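Local coordinates for protein putative transcriptional regulator (Salmonella typhimurium, PDB 1YYV) that probably binds DNA and regulates transcription as a dimeric member of the HxlR family of winged-helix proteins, at residues W36-L41 with S69-L73; D76-R81 with Y93-G99. All blocks are in the same frame, centred on the assembly; numbering follows the deposited sequence.

Along the chain, helix 35-43 comes first, and interaction 1 folds helix 66-76 back onto it, closing a loop of 27 residues that holds the short strand 49-50 and helix 51-55. Interaction 2 follows in series, neither nested in the first nor crossing it: the end of helix 66-76 and strand 79-84 meet strand 90-95 and the start of helix 97-103, closing off the remaining 11 residues of the hairpin, strand ends and turn together. Their centres lie about 10 Å apart. L70 touches both Y93 and L79, L41 packs on L95, and a probable hydrogen bond links F78 N to L73 O, so the helical core and the hairpin share one hydrophobic interior.

Interaction 1 of 2, residues W36-L41 with S69-L73; sequences WGVLIL and SLQAL
I40 reaches between S69, L70 and L73 and carries the meeting of helices 35-43 and 66-76, whose local axes pass 9.9 Å apart at 72°. Both of its methyls share L70 and L73, but CD1 alone reaches S69. CG1 lies beside the backbone N and the chain runs on extended (chi2 162°), which carries I40 CD1 out to S69 CB at 3.6 Å and to L70 CG at 4.1 Å. I40 CG2, opposite the backbone N, rests on L73 CD1 at 3.8 Å. In both the L70 and the L73 pairing the chains meet at a slant.

L73 answers with a single methyl. L73 CD1 lies against the beta-branch of I40, is 4.3 Å from L41 CG, and comes close to the backbone of G37, whose O is 4.1 Å away. Having no side chain, G37 presents bare backbone to helix 66-76; G37 and S69 are the residues whose CA atoms lie nearest. At the N-terminal end S69 OG sits 3.4 Å from W36 CB. The serine torsion is off the staggered position (chi1 -33°), and its hydroxyl is hydrogen-bonded to M65 O, just before the helix, so towards W36 it offers packing alone. The indole leads away from this helix, to V61 and to R26 of the second subunit.

L70 continues to F51 and L54 of helix 51-55, while V32 of helix 25-33 covers L41 and L73. Helices 35-43, 51-55 and 66-76 form a core consistent with the winged-helix fold of HxlR proteins, where 66-76 would be the recognition helix. With branched aliphatic groups interlocking and the serine's hydroxyl taken up by M65, a local backbone partner, the pairing depends on shape and on burial from water.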
loop_
_atom_site.group_PDB
_atom_site.type_symbol
_atom_site.label_atom_id
_atom_site.label_comp_id
_atom_site.label_asym_id
_atom_site.label_seq_id
_atom_site.Cartn_x
_atom_site.Cartn_y
_atom_site.Cartn_z
ATOM N N TRP A 36 5.202 -5.967 -6.180
ATOM C CA TRP A 36 6.539 -5.688 -6.695
ATOM C C TRP A 36 7.005 -4.270 -6.391
ATOM O O TRP A 36 8.188 -4.066 -6.131
ATOM C CB TRP A 36 6.661 -6.050 -8.181
ATOM C CG TRP A 36 6.087 -7.448 -8.478
ATOM C CD1 TRP A 36 5.105 -7.761 -9.390
ATOM C CD2 TRP A 36 6.439 -8.691 -7.828
ATOM N NE1 TRP A 36 4.846 -9.104 -9.353
ATOM C CE2 TRP A 36 5.643 -9.702 -8.407
ATOM C CE3 TRP A 36 7.360 -9.045 -6.821
ATOM C CZ2 TRP A 36 5.731 -11.057 -8.011
ATOM C CZ3 TRP A 36 7.456 -10.388 -6.433
ATOM C CH2 TRP A 36 6.635 -11.372 -7.023
ATOM N N GLY A 37 6.085 -3.300 -6.347
ATOM C CA GLY A 37 6.467 -1.915 -6.010
ATOM C C GLY A 37 7.052 -1.775 -4.620
ATOM O O GLY A 37 8.026 -1.039 -4.422
ATOM N N VAL A 38 6.466 -2.480 -3.653
ATOM C CA VAL A 38 6.947 -2.452 -2.277
ATOM C C VAL A 38 8.389 -2.999 -2.194
ATOM O O VAL A 38 9.229 -2.470 -1.490
ATOM C CB VAL A 38 6.065 -3.319 -1.308
ATOM C CG1 VAL A 38 6.696 -3.366 0.101
ATOM C CG2 VAL A 38 4.634 -2.794 -1.188
ATOM N N LEU A 39 8.641 -4.093 -2.887
ATOM C CA LEU A 39 9.892 -4.796 -2.802
ATOM C C LEU A 39 10.962 -3.976 -3.478
ATOM O O LEU A 39 12.048 -3.846 -2.942
ATOM C CB LEU A 39 9.771 -6.179 -3.465
ATOM C CG LEU A 39 8.759 -7.143 -2.838
ATOM C CD1 LEU A 39 8.888 -8.533 -3.474
ATOM C CD2 LEU A 39 8.980 -7.190 -1.323
ATOM N N ILE A 40 10.647 -3.408 -4.642
ATOM C CA ILE A 40 11.541 -2.448 -5.281
ATOM C C ILE A 40 11.895 -1.295 -4.357
ATOM O O ILE A 40 13.066 -0.970 -4.189
ATOM C CB ILE A 40 10.962 -1.879 -6.595
ATOM C CG1 ILE A 40 10.796 -2.993 -7.631
ATOM C CG2 ILE A 40 11.830 -0.667 -7.076
ATOM C CD1 ILE A 40 9.871 -2.638 -8.743
ATOM N N LEU A 41 10.898 -0.687 -3.741
ATOM C CA LEU A 41 11.134 0.469 -2.885
ATOM C C LEU A 41 11.898 0.158 -1.607
ATOM O O LEU A 41 12.628 1.016 -1.094
ATOM C CB LEU A 41 9.812 1.175 -2.550
ATOM C CG LEU A 41 9.183 1.948 -3.702
ATOM C CD1 LEU A 41 7.842 2.472 -3.278
ATOM C CD2 LEU A 41 10.073 3.122 -4.255
ATOM N N SER A 69 6.433 -2.511 -13.114
ATOM C CA SER A 69 6.580 -1.732 -11.860
ATOM C C SER A 69 7.674 -0.687 -11.931
ATOM O O SER A 69 7.470 0.462 -11.532
ATOM C CB SER A 69 6.818 -2.604 -10.607
ATOM O OG SER A 69 6.154 -3.847 -10.713
ATOM N N LEU A 70 8.836 -1.068 -12.453
ATOM C CA LEU A 70 9.969 -0.150 -12.495
ATOM C C LEU A 70 9.602 1.057 -13.307
ATOM O O LEU A 70 9.948 2.186 -12.949
ATOM C CB LEU A 70 11.227 -0.835 -13.080
ATOM C CG LEU A 70 12.016 -1.693 -12.080
ATOM C CD1 LEU A 70 12.937 -2.610 -12.804
ATOM C CD2 LEU A 70 12.782 -0.790 -11.083
ATOM N N GLN A 71 8.910 0.819 -14.413
ATOM C CA GLN A 71 8.425 1.901 -15.249
ATOM C C GLN A 71 7.365 2.842 -14.604
ATOM O O GLN A 71 7.458 4.061 -14.754
ATOM C CB GLN A 71 7.873 1.356 -16.567
ATOM C CG GLN A 71 7.254 2.480 -17.405
ATOM C CD GLN A 71 7.507 2.292 -18.858
ATOM O OE1 GLN A 71 6.669 1.722 -19.578
ATOM N NE2 GLN A 71 8.693 2.737 -19.320
ATOM N N ALA A 72 6.361 2.273 -13.937
ATOM C CA ALA A 72 5.361 3.074 -13.219
ATOM C C ALA A 72 6.010 3.913 -12.106
ATOM O O ALA A 72 5.655 5.065 -11.909
ATOM C CB ALA A 72 4.215 2.192 -12.671
ATOM N N LEU A 73 6.991 3.346 -11.414
ATOM C CA LEU A 73 7.693 4.062 -10.356
ATOM C C LEU A 73 8.608 5.152 -10.873
ATOM O O LEU A 73 8.759 6.186 -10.214
ATOM C CB LEU A 73 8.461 3.092 -9.443
ATOM C CG LEU A 73 7.637 2.099 -8.590
ATOM C CD1 LEU A 73 8.527 1.053 -7.857
ATOM C CD2 LEU A 73 6.768 2.833 -7.573
#

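Interaction 2 of 2, residues D76-R81 with Y93-G99; sequences DGFLNR and YSLTPLG
R81 and Y93 run side by side and in the same direction, the aliphatic part of the arginine lying obliquely against the ring with CG 3.6 Å from Y93 CE1. The arginine chain bends at chi3 (62°), leaving its guanidinium plane 41° from the ring plane; NE has a long, weak ion pair with E74. On the face of N80 and S94, the N80 amide reaches past the strand end to T96 and meets it at a slant, with OD1 3.5 Å from T96 CG2. Between the strands the backbones make the antiparallel hydrogen-bonded pair N80-S94, in which N80 N reaches S94 O at 2.7 Å and S94 N returns to N80 O.

Strands 79-84 and 90-95 form the wing hairpin of the winged-helix fold, and at its base the chain leaves helix 66-76 through a Schellman motif, with G77 at positive phi, and enters helix 97-103 through the N-cap T96. The T96 hydroxyl joins these two helix ends. T96 OG1 donates to G77 O at 2.6 Å and accepts from G99 N at 3.0 Å; it stands between the backbone N and the carbonyl carbon (chi1 65°), where it can serve both. F78 O accepts from T96 N, which approaches from well above the carbonyl plane, and G99, lacking a side chain, lets its CA come within 3.5 Å of F78 O.

On the side facing helix 66-76, L79 CD2 touches L95 CD2 at 4.0 Å, crossing methyl against methyl, and the L79 side chain goes on to L70 and L73. The F78 ring lies among V28, V32 and V102, where its CE1 meets L98 CD2 at 3.9 Å; W112 of the second subunit packs on both residues.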
loop_
_atom_site.group_PDB
_atom_site.type_symbol
_atom_site.label_atom_id
_atom_site.label_comp_id
_atom_site.label_asym_id
_atom_site.label_seq_id
_atom_site.Cartn_x
_atom_site.Cartn_y
_atom_site.Cartn_z
ATOM N N ASP A 76 6.441 8.137 -12.060
ATOM C CA ASP A 76 5.937 8.812 -10.865
ATOM C C ASP A 76 7.008 9.729 -10.262
ATOM O O ASP A 76 6.694 10.688 -9.597
ATOM C CB ASP A 76 5.445 7.796 -9.826
ATOM C CG ASP A 76 4.052 7.206 -10.174
ATOM O OD1 ASP A 76 3.406 7.696 -11.128
ATOM O OD2 ASP A 76 3.602 6.235 -9.503
ATOM N N GLY A 77 8.282 9.446 -10.518
ATOM C CA GLY A 77 9.349 10.335 -10.069
ATOM C C GLY A 77 10.134 9.782 -8.895
ATOM O O GLY A 77 10.851 10.542 -8.205
ATOM N N PHE A 78 10.013 8.467 -8.672
ATOM C CA PHE A 78 10.602 7.843 -7.506
ATOM C C PHE A 78 11.955 7.196 -7.818
ATOM O O PHE A 78 12.726 6.890 -6.892
ATOM C CB PHE A 78 9.649 6.796 -6.896
ATOM C CG PHE A 78 8.279 7.337 -6.520
ATOM C CD1 PHE A 78 8.138 8.569 -5.854
ATOM C CD2 PHE A 78 7.139 6.604 -6.803
ATOM C CE1 PHE A 78 6.894 9.050 -5.493
ATOM C CE2 PHE A 78 5.885 7.071 -6.438
ATOM C CZ PHE A 78 5.757 8.297 -5.792
ATOM N N LEU A 79 12.234 6.940 -9.098
ATOM C CA LEU A 79 13.484 6.261 -9.458
ATOM C C LEU A 79 14.286 7.007 -10.496
ATOM O O LEU A 79 13.736 7.645 -11.397
ATOM C CB LEU A 79 13.275 4.825 -9.971
ATOM C CG LEU A 79 12.287 3.913 -9.282
ATOM C CD1 LEU A 79 12.158 2.665 -10.083
ATOM C CD2 LEU A 79 12.655 3.620 -7.809
ATOM N N ASN A 80 15.597 6.925 -10.321
ATOM C CA ASN A 80 16.552 7.187 -11.405
ATOM C C ASN A 80 16.864 5.905 -12.166
ATOM O O ASN A 80 17.131 4.863 -11.568
ATOM C CB ASN A 80 17.804 7.864 -10.865
ATOM C CG ASN A 80 17.506 9.262 -10.389
ATOM O OD1 ASN A 80 17.854 9.634 -9.264
ATOM N ND2 ASN A 80 16.802 10.049 -11.235
ATOM N N ARG A 81 16.747 5.980 -13.486
ATOM C CA ARG A 81 17.152 4.874 -14.325
ATOM C C ARG A 81 18.319 5.232 -15.258
ATOM O O ARG A 81 18.199 6.102 -16.136
ATOM C CB ARG A 81 15.970 4.323 -15.113
ATOM C CG ARG A 81 16.388 3.196 -16.056
ATOM C CD ARG A 81 15.345 2.974 -17.094
ATOM N NE ARG A 81 15.194 4.179 -17.895
ATOM C CZ ARG A 81 14.482 4.253 -19.018
ATOM N NH1 ARG A 81 13.838 3.175 -19.499
ATOM N NH2 ARG A 81 14.420 5.414 -19.668
ATOM N N TYR A 93 19.074 1.203 -11.228
ATOM C CA TYR A 93 17.973 1.915 -10.551
ATOM C C TYR A 93 18.390 2.384 -9.180
ATOM O O TYR A 93 18.963 1.634 -8.409
ATOM C CB TYR A 93 16.740 0.980 -10.388
ATOM C CG TYR A 93 16.208 0.517 -11.716
ATOM C CD1 TYR A 93 15.360 1.333 -12.459
ATOM C CD2 TYR A 93 16.616 -0.682 -12.268
ATOM C CE1 TYR A 93 14.908 0.942 -13.713
ATOM C CE2 TYR A 93 16.167 -1.090 -13.520
ATOM C CZ TYR A 93 15.312 -0.269 -14.234
ATOM O OH TYR A 93 14.837 -0.640 -15.467
ATOM N N SER A 94 18.061 3.626 -8.862
ATOM C CA SER A 94 18.128 4.109 -7.495
ATOM C C SER A 94 16.934 5.038 -7.231
ATOM O O SER A 94 16.219 5.435 -8.170
ATOM C CB SER A 94 19.439 4.861 -7.247
ATOM O OG SER A 94 19.607 5.885 -8.219
ATOM N N LEU A 95 16.764 5.401 -5.959
ATOM C CA LEU A 95 15.727 6.324 -5.524
ATOM C C LEU A 95 16.119 7.787 -5.707
ATOM O O LEU A 95 17.244 8.187 -5.412
ATOM C CB LEU A 95 15.386 6.116 -4.039
ATOM C CG LEU A 95 14.914 4.749 -3.587
ATOM C CD1 LEU A 95 15.095 4.666 -2.119
ATOM C CD2 LEU A 95 13.463 4.486 -3.996
ATOM N N THR A 96 15.162 8.565 -6.181
ATOM C CA THR A 96 15.250 9.998 -6.157
ATOM C C THR A 96 14.996 10.462 -4.708
ATOM O O THR A 96 14.570 9.648 -3.861
ATOM C CB THR A 96 14.216 10.587 -7.125
ATOM O OG1 THR A 96 12.900 10.263 -6.652
ATOM C CG2 THR A 96 14.425 10.016 -8.549
ATOM N N PRO A 97 15.287 11.744 -4.391
ATOM C CA PRO A 97 14.819 12.289 -3.087
ATOM C C PRO A 97 13.330 12.099 -2.818
ATOM O O PRO A 97 12.949 11.726 -1.710
ATOM C CB PRO A 97 15.165 13.787 -3.179
ATOM C CG PRO A 97 16.374 13.793 -4.093
ATOM C CD PRO A 97 16.069 12.738 -5.151
ATOM N N LEU A 98 12.483 12.350 -3.817
ATOM C CA LEU A 98 11.046 12.053 -3.693
ATOM C C LEU A 98 10.784 10.561 -3.416
ATOM O O LEU A 98 9.907 10.186 -2.609
ATOM C CB LEU A 98 10.278 12.530 -4.946
ATOM C CG LEU A 98 8.749 12.608 -4.807
ATOM C CD1 LEU A 98 8.337 13.759 -3.853
ATOM C CD2 LEU A 98 8.057 12.742 -6.168
ATOM N N GLY A 99 11.536 9.707 -4.087
ATOM C CA GLY A 99 11.417 8.268 -3.907
ATOM C C GLY A 99 11.887 7.757 -2.564
ATOM O O GLY A 99 11.371 6.758 -2.081
#